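Local structure of Two-component sensor histidine kinase (Nostoc sp., 6OZB) at residues T23-Q28 and I36-A41; I66-H71 and L75-G80. The protein probably senses light for a two-component signalling pathway, through a GAF domain of the phytochrome family that here carries the bilin phycoerythrobilin. The protein carries 1 engineered substitution. All coordinates share one frame; numbering follows the deposited sequence. Where two conformers were deposited one is given.

Interaction 1: residues T23-Q28 and I36-A41; sequences TARIRQ and ITATTA
Arg25 reaches from helix 12-27 to Ala38 and Thr39 of helix 32-47, in a helix-to-helix contact on the helical layer of this GAF domain. The backbones stay well apart, with the CA atoms of Arg25 and Ala38 9.0 Å from each other, and a long side chain does the bridging. From CB, which already points at the second helix, CG lies anti to the carbonyl carbon (chi1 -69°) and the chain runs extended to NE. CD comes within 4.0 Å of Ala38 CB. NE is closer still, 3.6 Å from the same methyl, which sits over one face of the guanidinium, shifted toward its rim, in plain van der Waals contact. Past CZ the group forks. NH2 forms a salt bridge with Glu42, one turn beyond Ala38 on helix 32-47, which probably fixes the rotation of the guanidinium and holds its face against the methyl. NH1 heads for Thr39, whose hydroxyl already hydrogen-bonds to the carbonyl oxygen of Ile35 in its own helix. That hydroxyl lies beside the backbone N of Thr39, and its OG1 is 3.1 Å from Arg25 NH1.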
ATOM      1  N   THR C  23     -30.062  -7.075  18.734  0.65 14.83           N
ATOM      2  CA  THR C  23     -30.248  -7.335  20.137  0.65 17.55           C
ATOM      3  C   THR C  23     -31.733  -7.588  20.442  0.65 23.20           C
ATOM      4  O   THR C  23     -32.063  -8.471  21.218  0.65 19.48           O
ATOM      5  CB  THR C  23     -29.704  -6.181  20.969  0.65 22.88           C
ATOM      6  OG1 THR C  23     -28.292  -6.056  20.727  0.65 23.62           O
ATOM      7  CG2 THR C  23     -29.939  -6.422  22.412  0.65 19.24           C
ATOM      8  N   ALA C  24     -32.623  -6.848  19.791  1.00 19.13           N
ATOM      9  CA  ALA C  24     -34.054  -7.017  20.007  1.00 19.15           C
ATOM     10  C   ALA C  24     -34.476  -8.427  19.619  1.00 19.72           C
ATOM     11  O   ALA C  24     -35.302  -9.037  20.302  1.00 20.20           O
ATOM     12  CB  ALA C  24     -34.845  -5.993  19.225  1.00 20.45           C
ATOM     13  N   ARG C  25     -33.911  -8.948  18.530  1.00 16.00           N
ATOM     14  CA  ARG C  25     -34.233 -10.293  18.084  1.00 15.09           C
ATOM     15  C   ARG C  25     -33.747 -11.365  19.050  1.00 21.47           C
ATOM     16  O   ARG C  25     -34.416 -12.383  19.266  1.00 18.78           O
ATOM     17  CB  ARG C  25     -33.647 -10.557  16.705  1.00 16.90           C
ATOM     18  CG  ARG C  25     -34.341  -9.751  15.628  1.00 18.46           C
ATOM     19  CD  ARG C  25     -33.722 -10.004  14.283  1.00 27.76           C
ATOM     20  NE  ARG C  25     -34.070  -8.864  13.466  1.00 43.38           N
ATOM     21  CZ  ARG C  25     -33.196  -7.994  12.970  1.00 32.15           C
ATOM     22  NH1 ARG C  25     -31.862  -8.130  13.123  1.00 32.44           N
ATOM     23  NH2 ARG C  25     -33.664  -6.981  12.295  1.00 41.38           N
ATOM     24  N   ILE C  26     -32.556 -11.155  19.592  1.00 17.82           N
ATOM     25  CA  ILE C  26     -32.034 -12.060  20.621  1.00 17.53           C
ATOM     26  C   ILE C  26     -32.978 -12.076  21.825  1.00 21.83           C
ATOM     27  O   ILE C  26     -33.408 -13.129  22.281  1.00 23.50           O
ATOM     28  CB  ILE C  26     -30.627 -11.632  21.099  1.00 17.56           C
ATOM     29  CG1 ILE C  26     -29.602 -11.734  19.986  1.00 20.80           C
ATOM     30  CG2 ILE C  26     -30.168 -12.511  22.300  1.00 22.12           C
ATOM     31  CD1 ILE C  26     -28.271 -11.058  20.352  1.00 19.44           C
ATOM     32  N   ARG C  27     -33.364 -10.894  22.284  1.00 22.14           N
ATOM     33  CA  ARG C  27     -34.216 -10.750  23.463  1.00 21.53           C
ATOM     34  C   ARG C  27     -35.598 -11.351  23.279  1.00 19.87           C
ATOM     35  O   ARG C  27     -36.219 -11.803  24.243  1.00 25.47           O
ATOM     36  CB  ARG C  27     -34.304  -9.289  23.817  1.00 18.49           C
ATOM     37  CG  ARG C  27     -32.951  -8.706  24.281  1.00 19.95           C
ATOM     38  CD  ARG C  27     -33.179  -7.320  24.713  1.00 28.41           C
ATOM     39  NE  ARG C  27     -31.961  -6.548  24.888  1.00 38.40           N
ATOM     40  CZ  ARG C  27     -31.970  -5.244  25.125  1.00 38.66           C
ATOM     41  NH1 ARG C  27     -33.124  -4.592  25.241  1.00 47.26           N
ATOM     42  NH2 ARG C  27     -30.828  -4.603  25.275  1.00 55.72           N
ATOM     43  N   GLN C  28     -36.083 -11.363  22.042  1.00 19.21           N
ATOM     44  CA  GLN C  28     -37.368 -11.983  21.722  1.00 21.65           C
ATOM     45  C   GLN C  28     -37.275 -13.518  21.528  1.00 19.16           C
ATOM     46  O   GLN C  28     -38.271 -14.158  21.188  1.00 21.20           O
ATOM     47  CB  GLN C  28     -37.955 -11.333  20.466  1.00 25.65           C
ATOM     48  CG  GLN C  28     -38.336  -9.869  20.690  1.00 43.09           C
ATOM     49  CD  GLN C  28     -38.750  -9.158  19.412  1.00 65.59           C
ATOM     50  OE1 GLN C  28     -38.502  -9.639  18.304  1.00 64.58           O
ATOM     51  NE2 GLN C  28     -39.350  -7.983  19.562  1.00 84.78           N
ATOM     52  N   ILE C  36     -30.220 -14.321  11.885  1.00 19.35           N
ATOM     53  CA  ILE C  36     -29.204 -14.112  10.858  1.00 18.56           C
ATOM     54  C   ILE C  36     -29.825 -13.651   9.542  1.00 19.92           C
ATOM     55  O   ILE C  36     -29.308 -12.740   8.905  1.00 23.22           O
ATOM     56  CB  ILE C  36     -28.388 -15.393  10.643  1.00 18.72           C
ATOM     57  CG1 ILE C  36     -27.461 -15.597  11.827  1.00 17.08           C
ATOM     58  CG2 ILE C  36     -27.549 -15.317   9.440  1.00 21.36           C
ATOM     59  CD1 ILE C  36     -26.970 -17.023  11.919  1.00 23.74           C
ATOM     60  N   THR C  37     -30.935 -14.261   9.167  1.00 16.50           N
ATOM     61  CA  THR C  37     -31.647 -13.905   7.925  1.00 19.04           C
ATOM     62  C   THR C  37     -32.119 -12.462   7.961  1.00 31.00           C
ATOM     63  O   THR C  37     -31.837 -11.679   7.045  1.00 22.32           O
ATOM     64  CB  THR C  37     -32.850 -14.838   7.688  1.00 23.18           C
ATOM     65  OG1 THR C  37     -32.384 -16.173   7.410  1.00 24.17           O
ATOM     66  CG2 THR C  37     -33.690 -14.358   6.514  1.00 26.07           C
ATOM     67  N   ALA C  38     -32.771 -12.074   9.043  1.00 23.37           N
ATOM     68  CA  ALA C  38     -33.331 -10.721   9.120  1.00 24.52           C
ATOM     69  C   ALA C  38     -32.249  -9.670   9.173  1.00 23.90           C
ATOM     70  O   ALA C  38     -32.442  -8.545   8.710  1.00 26.98           O
ATOM     71  CB  ALA C  38     -34.246 -10.591  10.332  1.00 30.26           C
ATOM     72  N   THR C  39     -31.077 -10.049   9.657  1.00 21.39           N
ATOM     73  CA  THR C  39     -30.022  -9.096   9.882  1.00 23.92           C
ATOM     74  C   THR C  39     -29.328  -8.708   8.586  1.00 28.10           C
ATOM     75  O   THR C  39     -28.907  -7.569   8.423  1.00 21.28           O
ATOM     76  CB  THR C  39     -28.956  -9.659  10.874  1.00 29.20           C
ATOM     77  OG1 THR C  39     -29.556  -9.886  12.163  1.00 31.96           O
ATOM     78  CG2 THR C  39     -27.783  -8.704  11.016  1.00 30.21           C
ATOM     79  N   THR C  40     -29.170  -9.642   7.661  1.00 26.42           N
ATOM     80  CA  THR C  40     -28.422  -9.318   6.454  0.66 22.75           C
ATOM     81  C   THR C  40     -29.101  -8.198   5.672  1.00 16.74           C
ATOM     82  O   THR C  40     -28.420  -7.352   5.079  1.00 23.03           O
ATOM     83  CB  THR C  40     -28.230 -10.542   5.548  0.66 29.44           C
ATOM     84  OG1 THR C  40     -29.469 -10.874   4.910  0.66 42.23           O
ATOM     85  CG2 THR C  40     -27.708 -11.706   6.375  0.66 25.10           C
ATOM     86  N   ALA C  41     -30.433  -8.122   5.681  1.00 19.54           N
ATOM     87  CA  ALA C  41     -31.110  -7.045   4.936  1.00 23.66           C
ATOM     88  C   ALA C  41     -30.828  -5.664   5.522  1.00 31.37           C
ATOM     89  O   ALA C  41     -30.686  -4.676   4.804  1.00 21.99           O
ATOM     90  CB  ALA C  41     -32.620  -7.277   4.881  1.00 28.78           C
TER

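Interaction 2: residues I66-H71 and L75-G80; sequences IAESIH and LPSLLG. Engineered in segment 66-71: His71 (natural residue Tyr).
Ser77 OG donates to Glu68 OE2 over 2.5 Å, the shorter of two close bonds by which one carboxylate holds the loop 75-80 against strand 63-70. The other oxygen takes the backbone: Leu78 N lies 2.7 Å from Glu68 OE1, and the bond is almost straight at 171°. In these two bonds Glu68 OE1 and OE2 each accept through the syn lone pair, the one on the side of the other oxygen. Leu79 N adds a weak third bond to Glu68 OE2, 3.3 Å long and bent to 139°. With two successive amides and a hydroxyl turned on it, the carboxylate is probably favoured in its charged form. Glu68 gets there by stretching out: CG is anti to the backbone N (chi1 173°) and the chain continues extended, which carries the carboxylate across to the backbone amides of Leu78 and Leu79.

The loop follows strand 63-70 in the GAF-domain sheet and runs back along it in roughly the reverse direction before strand 82-83. Midway along, at Ile66 and Ala67, which both face Ile54, the strand carries a classic beta bulge. Leu79 packs by that bulge, its CD1 3.5 Å from Ile66 C and close to Ala67 N, so this methyl lies on backbone. At the strand's last residue, Ile70 reaches over with its longer branch, CD1 coming to 3.4 Å from Leu75 O and also touching Pro76 O, while CG2 lies near the same Leu75 carbonyl. Pro76 O hydrogen-bonds to Arg51 of strand 51-57, whose side chain also touches Glu68 and Ile70. Leu78 CB lies 3.6 Å from Glu68 OE1. Leu78 also belongs to the phycoerythrobilin pocket, and its side chain touches the bilin.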
ATOM      1  N   ILE C  66     -25.711 -18.823   3.874  1.00 17.16           N
ATOM      2  CA  ILE C  66     -26.932 -19.139   4.628  1.00 16.21           C
ATOM      3  C   ILE C  66     -27.867 -17.952   4.737  1.00 18.55           C
ATOM      4  O   ILE C  66     -29.000 -18.103   5.171  1.00 17.75           O
ATOM      5  CB  ILE C  66     -26.621 -19.679   6.037  1.00 18.17           C
ATOM      6  CG1 ILE C  66     -25.755 -18.717   6.840  1.00 24.77           C
ATOM      7  CG2 ILE C  66     -25.957 -21.035   5.906  1.00 23.45           C
ATOM      8  CD1 ILE C  66     -25.842 -18.964   8.363  1.00 27.83           C
ATOM      9  N   ALA C  67     -27.389 -16.761   4.373  1.00 18.91           N
ATOM     10  CA  ALA C  67     -28.253 -15.580   4.306  1.00 14.92           C
ATOM     11  C   ALA C  67     -27.709 -14.592   3.286  1.00 21.73           C
ATOM     12  O   ALA C  67     -26.489 -14.486   3.102  1.00 20.23           O
ATOM     13  CB  ALA C  67     -28.374 -14.926   5.664  1.00 18.91           C
ATOM     14  N   GLU C  68     -28.614 -13.848   2.662  1.00 19.62           N
ATOM     15  CA  GLU C  68     -28.257 -12.977   1.562  1.00 16.71           C
ATOM     16  C   GLU C  68     -29.303 -11.879   1.363  1.00 19.74           C
ATOM     17  O   GLU C  68     -30.518 -12.126   1.458  1.00 18.41           O
ATOM     18  CB  GLU C  68     -28.105 -13.815   0.308  1.00 16.02           C
ATOM     19  CG  GLU C  68     -27.883 -13.051  -0.980  1.00 22.20           C
ATOM     20  CD  GLU C  68     -27.840 -13.984  -2.144  1.00 24.29           C
ATOM     21  OE1 GLU C  68     -26.745 -14.159  -2.719  1.00 22.61           O
ATOM     22  OE2 GLU C  68     -28.901 -14.572  -2.461  1.00 21.19           O
ATOM     23  N   SER C  69     -28.826 -10.666   1.105  1.00 15.91           N
ATOM     24  CA  SER C  69     -29.691  -9.576   0.693  1.00 21.45           C
ATOM     25  C   SER C  69     -29.072  -8.859  -0.496  1.00 13.85           C
ATOM     26  O   SER C  69     -27.901  -8.490  -0.487  1.00 16.66           O
ATOM     27  CB  SER C  69     -29.957  -8.627   1.886  1.00 23.10           C
ATOM     28  OG  SER C  69     -30.766  -7.526   1.522  1.00 25.61           O
ATOM     29  N   ILE C  70     -29.869  -8.728  -1.545  1.00 14.70           N
ATOM     30  CA  ILE C  70     -29.432  -8.128  -2.785  1.00 16.63           C
ATOM     31  C   ILE C  70     -30.311  -6.938  -3.132  1.00 20.08           C
ATOM     32  O   ILE C  70     -31.516  -6.967  -2.945  1.00 22.80           O
ATOM     33  CB  ILE C  70     -29.447  -9.164  -3.929  1.00 19.79           C
ATOM     34  CG1 ILE C  70     -28.355 -10.210  -3.643  1.00 17.90           C
ATOM     35  CG2 ILE C  70     -29.235  -8.488  -5.310  1.00 20.05           C
ATOM     36  CD1 ILE C  70     -28.366 -11.392  -4.604  1.00 22.90           C
ATOM     37  N   HIS C  71     -29.686  -5.898  -3.656  1.00 16.83           N
ATOM     38  CA  HIS C  71     -30.385  -4.704  -4.103  1.00 18.83           C
ATOM     39  C   HIS C  71     -30.891  -4.853  -5.537  1.00 19.66           C
ATOM     40  O   HIS C  71     -30.094  -4.933  -6.442  1.00 23.04           O
ATOM     41  CB  HIS C  71     -29.439  -3.502  -4.051  1.00 18.39           C
ATOM     42  CG  HIS C  71     -30.102  -2.188  -4.317  1.00 26.60           C
ATOM     43  ND1 HIS C  71     -31.175  -1.723  -3.586  1.00 34.01           N
ATOM     44  CD2 HIS C  71     -29.868  -1.260  -5.273  1.00 33.51           C
ATOM     45  CE1 HIS C  71     -31.541  -0.542  -4.055  1.00 34.90           C
ATOM     46  NE2 HIS C  71     -30.766  -0.241  -5.081  1.00 36.79           N
ATOM     47  N   LEU C  75     -27.240  -8.523  -8.724  1.00 17.25           N
ATOM     48  CA  LEU C  75     -26.360  -9.673  -8.931  1.00 16.65           C
ATOM     49  C   LEU C  75     -27.150 -10.927  -8.627  1.00 17.48           C
ATOM     50  O   LEU C  75     -28.150 -10.858  -7.925  1.00 19.22           O
ATOM     51  CB  LEU C  75     -25.135  -9.580  -8.033  1.00 19.66           C
ATOM     52  CG  LEU C  75     -24.098  -8.526  -8.443  1.00 19.40           C
ATOM     53  CD1 LEU C  75     -22.994  -8.453  -7.370  1.00 19.89           C
ATOM     54  CD2 LEU C  75     -23.493  -8.806  -9.800  1.00 19.20           C
ATOM     55  N   PRO C  76     -26.744 -12.070  -9.189  1.00 18.59           N
ATOM     56  CA  PRO C  76     -27.494 -13.298  -8.929  1.00 18.02           C
ATOM     57  C   PRO C  76     -27.423 -13.731  -7.486  1.00 16.97           C
ATOM     58  O   PRO C  76     -26.510 -13.386  -6.746  1.00 19.42           O
ATOM     59  CB  PRO C  76     -26.800 -14.342  -9.820  1.00 29.41           C
ATOM     60  CG  PRO C  76     -26.029 -13.575 -10.792  1.00 26.26           C
ATOM     61  CD  PRO C  76     -25.649 -12.291 -10.150  1.00 19.72           C
ATOM     62  N   SER C  77     -28.392 -14.544  -7.113  1.00 20.30           N
ATOM     63  CA  SER C  77     -28.479 -15.046  -5.753  1.00 22.39           C
ATOM     64  C   SER C  77     -27.557 -16.237  -5.542  1.00 17.96           C
ATOM     65  O   SER C  77     -27.513 -17.169  -6.370  1.00 21.92           O
ATOM     66  CB  SER C  77     -29.907 -15.445  -5.430  1.00 24.43           C
ATOM     67  OG  SER C  77     -29.936 -16.088  -4.169  1.00 33.26           O
ATOM     68  N   LEU C  78     -26.788 -16.181  -4.462  1.00 19.84           N
ATOM     69  CA  LEU C  78     -25.887 -17.275  -4.108  1.00 18.85           C
ATOM     70  C   LEU C  78     -26.409 -18.023  -2.886  1.00 20.68           C
ATOM     71  O   LEU C  78     -25.767 -18.961  -2.425  1.00 21.48           O
ATOM     72  CB  LEU C  78     -24.472 -16.746  -3.830  1.00 18.93           C
ATOM     73  CG  LEU C  78     -23.822 -15.909  -4.927  1.00 21.22           C
ATOM     74  CD1 LEU C  78     -22.401 -15.493  -4.555  1.00 20.89           C
ATOM     75  CD2 LEU C  78     -23.807 -16.660  -6.236  1.00 23.90           C
ATOM     76  N   LEU C  79     -27.592 -17.651  -2.403  1.00 22.33           N
ATOM     77  CA  LEU C  79     -28.158 -18.265  -1.220  1.00 20.78           C
ATOM     78  C   LEU C  79     -28.248 -19.783  -1.369  1.00 21.50           C
ATOM     79  O   LEU C  79     -28.711 -20.308  -2.402  1.00 21.04           O
ATOM     80  CB  LEU C  79     -29.542 -17.688  -0.954  1.00 22.51           C
ATOM     81  CG  LEU C  79     -30.202 -18.181   0.321  1.00 19.32           C
ATOM     82  CD1 LEU C  79     -29.486 -17.698   1.597  1.00 18.54           C
ATOM     83  CD2 LEU C  79     -31.668 -17.783   0.310  1.00 26.46           C
ATOM     84  N   GLY C  80     -27.810 -20.505  -0.342  1.00 21.01           N
ATOM     85  CA  GLY C  80     -27.883 -21.955  -0.362  1.00 22.41           C
ATOM     86  C   GLY C  80     -26.705 -22.612  -1.055  1.00 26.10           C
ATOM     87  O   GLY C  80     -26.540 -23.826  -0.975  1.00 29.66           O
TER

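In the fold
Along the chain the two contacts come in series, and their centres are about 17 Å apart. Interaction 1 joins helix 12-27 to helix 32-47; interaction 2 folds the loop before strand 82-83 onto strand 63-70. Helix 32-47 links them, since its other side lies on the sheet: Thr40 CG2 meets Ala67 CB at 3.4 Å, and Ala41 CA packs near Ser69 OG. Ala67 and Ser69 thus face the helix while Glu68 and Ile70 serve the loop, so strand 63-70 is used on both sides. The layers therefore run helix 12-27, helix 32-47, strand 63-70 and then the loop, where Leu78 touches phycoerythrobilin.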